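Local coordinates for teichoic acid D-alanine hydrolase (PDB 5ZH8), which hydrolyses the ester bonds that hold D-alanine on wall and lipoteichoic acids, and influences methicillin resistance and cell wall structure in Staphylococcus aureus, at residues A335-N340 / Q385-N390; V350-Y354 / N371-K376. All coordinates share one frame; numbering follows the deposited sequence.

Interaction 1: residues A335-N340 / Q385-N390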
loop_
_atom_site.group_PDB
_atom_site.type_symbol
_atom_site.label_atom_id
_atom_site.label_comp_id
_atom_site.label_asym_id
_atom_site.label_seq_id
_atom_site.Cartn_x
_atom_site.Cartn_y
_atom_site.Cartn_z
ATOM N N ALA A 335 -21.672 -2.635 8.192
ATOM C CA ALA A 335 -22.245 -2.723 9.528
ATOM C C ALA A 335 -21.600 -3.912 10.221
ATOM O O ALA A 335 -21.814 -5.051 9.818
ATOM C CB ALA A 335 -23.748 -2.905 9.455
ATOM N N LYS A 336 -20.799 -3.639 11.248
ATOM C CA LYS A 336 -20.059 -4.680 11.959
ATOM C C LYS A 336 -20.557 -4.823 13.405
ATOM O O LYS A 336 -21.391 -4.036 13.851
ATOM C CB LYS A 336 -18.565 -4.369 11.919
ATOM C CG LYS A 336 -18.014 -4.155 10.515
ATOM C CD LYS A 336 -16.520 -3.870 10.542
ATOM C CE LYS A 336 -15.806 -4.464 9.342
ATOM N NZ LYS A 336 -15.754 -5.953 9.411
ATOM N N PRO A 337 -20.066 -5.841 14.136
ATOM C CA PRO A 337 -20.532 -6.059 15.502
ATOM C C PRO A 337 -20.342 -4.894 16.470
ATOM O O PRO A 337 -21.262 -4.588 17.228
ATOM C CB PRO A 337 -19.714 -7.263 15.954
ATOM C CG PRO A 337 -19.529 -8.040 14.709
ATOM C CD PRO A 337 -19.293 -6.999 13.654
ATOM N N THR A 338 -19.174 -4.257 16.451
ATOM C CA THR A 338 -18.873 -3.199 17.423
ATOM C C THR A 338 -18.922 -1.802 16.828
ATOM O O THR A 338 -18.756 -0.820 17.558
ATOM C CB THR A 338 -17.474 -3.388 18.030
ATOM O OG1 THR A 338 -16.492 -3.253 16.997
ATOM C CG2 THR A 338 -17.341 -4.744 18.665
ATOM N N LEU A 339 -19.148 -1.711 15.514
ATOM C CA LEU A 339 -18.981 -0.448 14.787
ATOM C C LEU A 339 -19.483 -0.530 13.354
ATOM O O LEU A 339 -19.658 -1.618 12.819
ATOM C CB LEU A 339 -17.501 -0.049 14.774
ATOM C CG LEU A 339 -16.518 -1.085 14.196
ATOM C CD1 LEU A 339 -16.399 -0.982 12.677
ATOM C CD2 LEU A 339 -15.142 -0.937 14.840
ATOM N N ASN A 340 -19.724 0.633 12.755
ATOM C CA ASN A 340 -19.938 0.750 11.313
ATOM C C ASN A 340 -18.679 1.352 10.703
ATOM O O ASN A 340 -18.052 2.231 11.295
ATOM C CB ASN A 340 -21.151 1.635 10.985
ATOM C CG ASN A 340 -22.479 0.926 11.203
ATOM O OD1 ASN A 340 -22.545 -0.123 11.850
ATOM N ND2 ASN A 340 -23.549 1.506 10.669
ATOM N N GLN A 385 -14.534 2.227 22.622
ATOM C CA GLN A 385 -15.806 1.860 21.989
ATOM C C GLN A 385 -15.842 0.420 21.490
ATOM O O GLN A 385 -16.711 0.056 20.706
ATOM C CB GLN A 385 -16.096 2.812 20.827
ATOM C CG GLN A 385 -16.237 4.254 21.261
ATOM C CD GLN A 385 -17.373 4.437 22.246
ATOM O OE1 GLN A 385 -18.537 4.306 21.889
ATOM N NE2 GLN A 385 -17.035 4.731 23.490
ATOM N N ASN A 386 -14.901 -0.400 21.938
ATOM C CA ASN A 386 -14.899 -1.794 21.559
ATOM C C ASN A 386 -15.978 -2.512 22.375
ATOM O O ASN A 386 -15.716 -3.070 23.433
ATOM C CB ASN A 386 -13.517 -2.407 21.779
ATOM C CG ASN A 386 -13.418 -3.819 21.240
ATOM O OD1 ASN A 386 -14.126 -4.189 20.298
ATOM N ND2 ASN A 386 -12.544 -4.620 21.836
ATOM N N LYS A 387 -17.206 -2.473 21.878
ATOM C CA LYS A 387 -18.335 -3.034 22.608
ATOM C C LYS A 387 -19.521 -3.246 21.666
ATOM O O LYS A 387 -19.599 -2.595 20.623
ATOM C CB LYS A 387 -18.718 -2.098 23.757
ATOM C CG LYS A 387 -19.112 -0.702 23.315
ATOM C CD LYS A 387 -19.127 0.278 24.475
ATOM C CE LYS A 387 -19.826 1.572 24.072
ATOM N NZ LYS A 387 -19.776 2.611 25.143
ATOM N N PRO A 388 -20.453 -4.148 22.031
ATOM C CA PRO A 388 -21.535 -4.518 21.129
ATOM C C PRO A 388 -22.280 -3.316 20.572
ATOM O O PRO A 388 -22.594 -2.388 21.313
ATOM C CB PRO A 388 -22.465 -5.336 22.019
ATOM C CG PRO A 388 -21.569 -5.911 23.053
ATOM C CD PRO A 388 -20.574 -4.832 23.328
ATOM N N TYR A 389 -22.546 -3.347 19.272
ATOM C CA TYR A 389 -23.246 -2.262 18.594
ATOM C C TYR A 389 -24.370 -2.804 17.711
ATOM O O TYR A 389 -25.526 -2.442 17.895
ATOM C CB TYR A 389 -22.257 -1.425 17.774
ATOM C CG TYR A 389 -22.876 -0.221 17.106
ATOM C CD1 TYR A 389 -23.711 0.644 17.814
ATOM C CD2 TYR A 389 -22.623 0.070 15.762
ATOM C CE1 TYR A 389 -24.283 1.749 17.203
ATOM C CE2 TYR A 389 -23.198 1.175 15.149
ATOM C CZ TYR A 389 -24.022 2.005 15.878
ATOM O OH TYR A 389 -24.575 3.104 15.285
ATOM N N ASN A 390 -24.020 -3.661 16.757
ATOM C CA ASN A 390 -24.992 -4.344 15.909
ATOM C C ASN A 390 -24.995 -5.819 16.261
ATOM O O ASN A 390 -23.978 -6.356 16.692
ATOM C CB ASN A 390 -24.634 -4.182 14.425
ATOM C CG ASN A 390 -24.571 -2.731 13.992
ATOM O OD1 ASN A 390 -25.438 -1.936 14.348
ATOM N ND2 ASN A 390 -23.549 -2.380 13.218
#
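The Tyr389 ring presents an edge to Asn340, whose OD1 lies near the ring plane 3.6 Å from Tyr389 CE2, the amide and ring planes being turned 66° apart. Over one face of the ring, offset toward the rim, sits OD1 of the next residue, Asn390, while His318 brings its ring in nearly perpendicular. These groups belong to a C-terminal tail, residues 385-390, laid against the turn of a β-hairpin, residues 335-340, which joins neighbouring antiparallel strands in the sheet of a β-lactamase-family fold. A backbone hydrogen bond from Lys336 N to Leu339 O closes the turn, and the tail docks on its Pro337 carbonyl.

Two bonds converge on that carbonyl: Pro337 O accepts from Tyr389 N at 2.7 Å, in the carbonyl plane, and from Asn390 N at 2.9 Å, well above that plane. Proline suits the turn because its ring restrains phi, and its carbonyl, the group used here, faces the tail. Thr338 follows, fitting its CG2 methyl against Asn386 OD1 at 3.6 Å, and its CA-H points to Lys387 O in a bent CH···O contact. A small branched residue suits this spot, where the tail runs close by. Tyr389, with CG anti to its nitrogen (chi1 -176°), lays CD2 against Leu339 CA and carries its hydroxyl onward to Asp357.

Asn390 anchors the end of the tail through its side-chain amide. Asparagine has the two amide hydrogens needed to serve two acceptors on the hairpin: ND2 donates a hydrogen bond to Lys336 O at 2.8 Å, the carbonyl oxygen lying out of the Asn390 amide plane, and another to Asn340 OD1, also at 2.8 Å, approached nearly along the C=O axis and within 2° of the Asn390 amide plane.

Interaction 2: residues V350-Y354 / N371-K376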
loop_
_atom_site.group_PDB
_atom_site.type_symbol
_atom_site.label_atom_id
_atom_site.label_comp_id
_atom_site.label_asym_id
_atom_site.label_seq_id
_atom_site.Cartn_x
_atom_site.Cartn_y
_atom_site.Cartn_z
ATOM N N VAL A 350 -5.926 7.563 1.926
ATOM C CA VAL A 350 -6.734 6.583 2.640
ATOM C C VAL A 350 -7.771 7.340 3.455
ATOM O O VAL A 350 -7.420 8.210 4.258
ATOM C CB VAL A 350 -5.906 5.701 3.594
ATOM C CG1 VAL A 350 -6.682 4.441 3.930
ATOM C CG2 VAL A 350 -4.563 5.335 2.984
ATOM N N PHE A 351 -9.042 7.002 3.246
ATOM C CA PHE A 351 -10.143 7.708 3.877
ATOM C C PHE A 351 -11.003 6.697 4.634
ATOM O O PHE A 351 -11.670 5.858 4.031
ATOM C CB PHE A 351 -10.960 8.434 2.809
ATOM C CG PHE A 351 -11.816 9.533 3.348
ATOM C CD1 PHE A 351 -13.076 9.262 3.846
ATOM C CD2 PHE A 351 -11.356 10.842 3.358
ATOM C CE1 PHE A 351 -13.865 10.275 4.348
ATOM C CE2 PHE A 351 -12.141 11.863 3.858
ATOM C CZ PHE A 351 -13.398 11.578 4.359
ATOM N N THR A 352 -10.975 6.779 5.957
ATOM C CA THR A 352 -11.545 5.737 6.795
ATOM C C THR A 352 -12.464 6.342 7.849
ATOM O O THR A 352 -12.205 7.429 8.362
ATOM C CB THR A 352 -10.433 4.897 7.460
ATOM O OG1 THR A 352 -9.482 4.474 6.467
ATOM C CG2 THR A 352 -11.012 3.671 8.141
ATOM N N VAL A 353 -13.550 5.633 8.144
ATOM C CA VAL A 353 -14.574 6.100 9.072
ATOM C C VAL A 353 -14.963 4.934 9.956
ATOM O O VAL A 353 -15.346 3.881 9.459
ATOM C CB VAL A 353 -15.858 6.582 8.351
ATOM C CG1 VAL A 353 -16.819 7.217 9.345
ATOM C CG2 VAL A 353 -15.537 7.560 7.229
ATOM N N TYR A 354 -14.846 5.121 11.262
ATOM C CA TYR A 354 -15.392 4.190 12.242
ATOM C C TYR A 354 -16.448 4.964 12.997
ATOM O O TYR A 354 -16.194 6.102 13.398
ATOM C CB TYR A 354 -14.322 3.758 13.236
ATOM C CG TYR A 354 -13.490 2.554 12.858
ATOM C CD1 TYR A 354 -13.276 2.186 11.535
ATOM C CD2 TYR A 354 -12.873 1.807 13.853
ATOM C CE1 TYR A 354 -12.496 1.089 11.229
ATOM C CE2 TYR A 354 -12.090 0.721 13.557
ATOM C CZ TYR A 354 -11.903 0.362 12.252
ATOM O OH TYR A 354 -11.117 -0.735 12.005
ATOM N N ASN A 371 -3.756 3.226 7.787
ATOM C CA ASN A 371 -4.731 4.087 8.445
ATOM C C ASN A 371 -5.578 3.304 9.464
ATOM O O ASN A 371 -6.089 3.878 10.421
ATOM C CB ASN A 371 -5.626 4.766 7.396
ATOM C CG ASN A 371 -6.232 6.065 7.892
ATOM O OD1 ASN A 371 -5.552 6.877 8.534
ATOM N ND2 ASN A 371 -7.511 6.276 7.591
ATOM N N GLU A 372 -5.716 1.995 9.255
ATOM C CA GLU A 372 -6.643 1.168 10.047
ATOM C C GLU A 372 -6.160 1.008 11.480
ATOM O O GLU A 372 -6.949 1.066 12.414
ATOM C CB GLU A 372 -6.813 -0.213 9.426
ATOM C CG GLU A 372 -8.072 -0.927 9.888
ATOM C CD GLU A 372 -9.313 -0.556 9.083
ATOM O OE1 GLU A 372 -9.163 -0.111 7.936
ATOM O OE2 GLU A 372 -10.445 -0.731 9.585
ATOM N N VAL A 373 -4.859 0.801 11.640
ATOM C CA VAL A 373 -4.265 0.703 12.958
ATOM C C VAL A 373 -4.517 1.998 13.719
ATOM O O VAL A 373 -4.777 1.969 14.922
ATOM C CB VAL A 373 -2.749 0.404 12.884
ATOM C CG1 VAL A 373 -2.088 0.601 14.238
ATOM C CG2 VAL A 373 -2.503 -1.020 12.401
ATOM N N ARG A 374 -4.460 3.126 13.016
ATOM C CA ARG A 374 -4.633 4.427 13.663
ATOM C C ARG A 374 -6.061 4.609 14.153
ATOM O O ARG A 374 -6.288 4.921 15.316
ATOM C CB ARG A 374 -4.270 5.580 12.718
ATOM C CG ARG A 374 -2.840 5.574 12.194
ATOM C CD ARG A 374 -2.670 6.673 11.154
ATOM N NE ARG A 374 -1.280 6.892 10.747
ATOM C CZ ARG A 374 -0.366 7.510 11.487
ATOM N NH1 ARG A 374 -0.666 7.952 12.701
ATOM N NH2 ARG A 374 0.861 7.672 11.019
ATOM N N ILE A 375 -7.018 4.413 13.255
ATOM C CA ILE A 375 -8.423 4.635 13.579
ATOM C C ILE A 375 -8.920 3.627 14.628
ATOM O O ILE A 375 -9.784 3.956 15.433
ATOM C CB ILE A 375 -9.303 4.625 12.304
ATOM C CG1 ILE A 375 -10.635 5.340 12.550
ATOM C CG2 ILE A 375 -9.536 3.205 11.799
ATOM C CD1 ILE A 375 -11.425 5.616 11.290
ATOM N N LYS A 376 -8.358 2.419 14.631
ATOM C CA LYS A 376 -8.682 1.423 15.659
ATOM C C LYS A 376 -8.193 1.876 17.014
ATOM O O LYS A 376 -8.898 1.759 18.010
ATOM C CB LYS A 376 -8.059 0.065 15.349
ATOM C CG LYS A 376 -8.779 -0.721 14.276
ATOM C CD LYS A 376 -7.977 -1.953 13.890
ATOM C CE LYS A 376 -8.781 -2.902 13.006
ATOM N NZ LYS A 376 -8.416 -4.341 13.227
#
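Tyr354 swings CG to the side opposite its carbonyl carbon (chi1 -88°), which sends the ring from the strand over Ile375, while Ile375 holds CG1 anti to its nitrogen and thereby pushes CG2 up beneath that ring. The methyl stands 3.7 Å from the ring centroid, 12° off the normal: a CH-π contact over the middle of one face. Ile375 CD1, at the end of the other branch, rests on the strand backbone at Thr352 O and Tyr354 N, and against Thr352 CG2 at 3.7 Å. A β-branched isoleucine thus supplies one branch for the aromatic face and another for the main chain.

The axes of strand 350-354 and helical segment 371-376 approach to 9.2 Å and run at 29° to one another. This is helix-on-sheet packing in the α/β part of the fold. Asn371 ND2 donates a hydrogen bond to Thr352 OG1 at 2.9 Å, with the hydroxyl in the amide plane; Thr352 OG1 also bonds Asn343 OD1, and Asn371 ND2 reaches Leu363 O. Beside this pair Val350 CG1 lies against Asn371 CB.

Glu372 bends at its second torsion, bringing OE2 to the ring edge, where Tyr354 OH donates to it from the anti side at 2.5 Å. Arg341 makes a salt bridge to the same oxygen.

Tyrosine therefore does double duty, offering a ring face to isoleucine and a hydrogen bond to glutamate. With OE2 met by both the Tyr354 hydroxyl and Arg341 in a buried setting, the carboxylate is probably stabilised in its charged form.

In the fold
Both contacts fasten the C-terminal end of the chain to the same antiparallel sheet: interaction 2 seats helix 371-382 on strand 349-355, and interaction 1 ties the tail leaving that helix to the hairpin preceding strand 340-346. Their centres are 15 Å apart, yet they touch directly, with Leu339 CD2 3.7 Å from Tyr354 CD2. Tyr379 of helix 371-382 joins the two, hydrogen-bonding Thr338 O and packing on Leu339. Strand residues Phe351 and Val353 point away from this helix, onto helix 292-303, so the sheet is covered by helix 371-382 on one side and by helix 292-303 on the other.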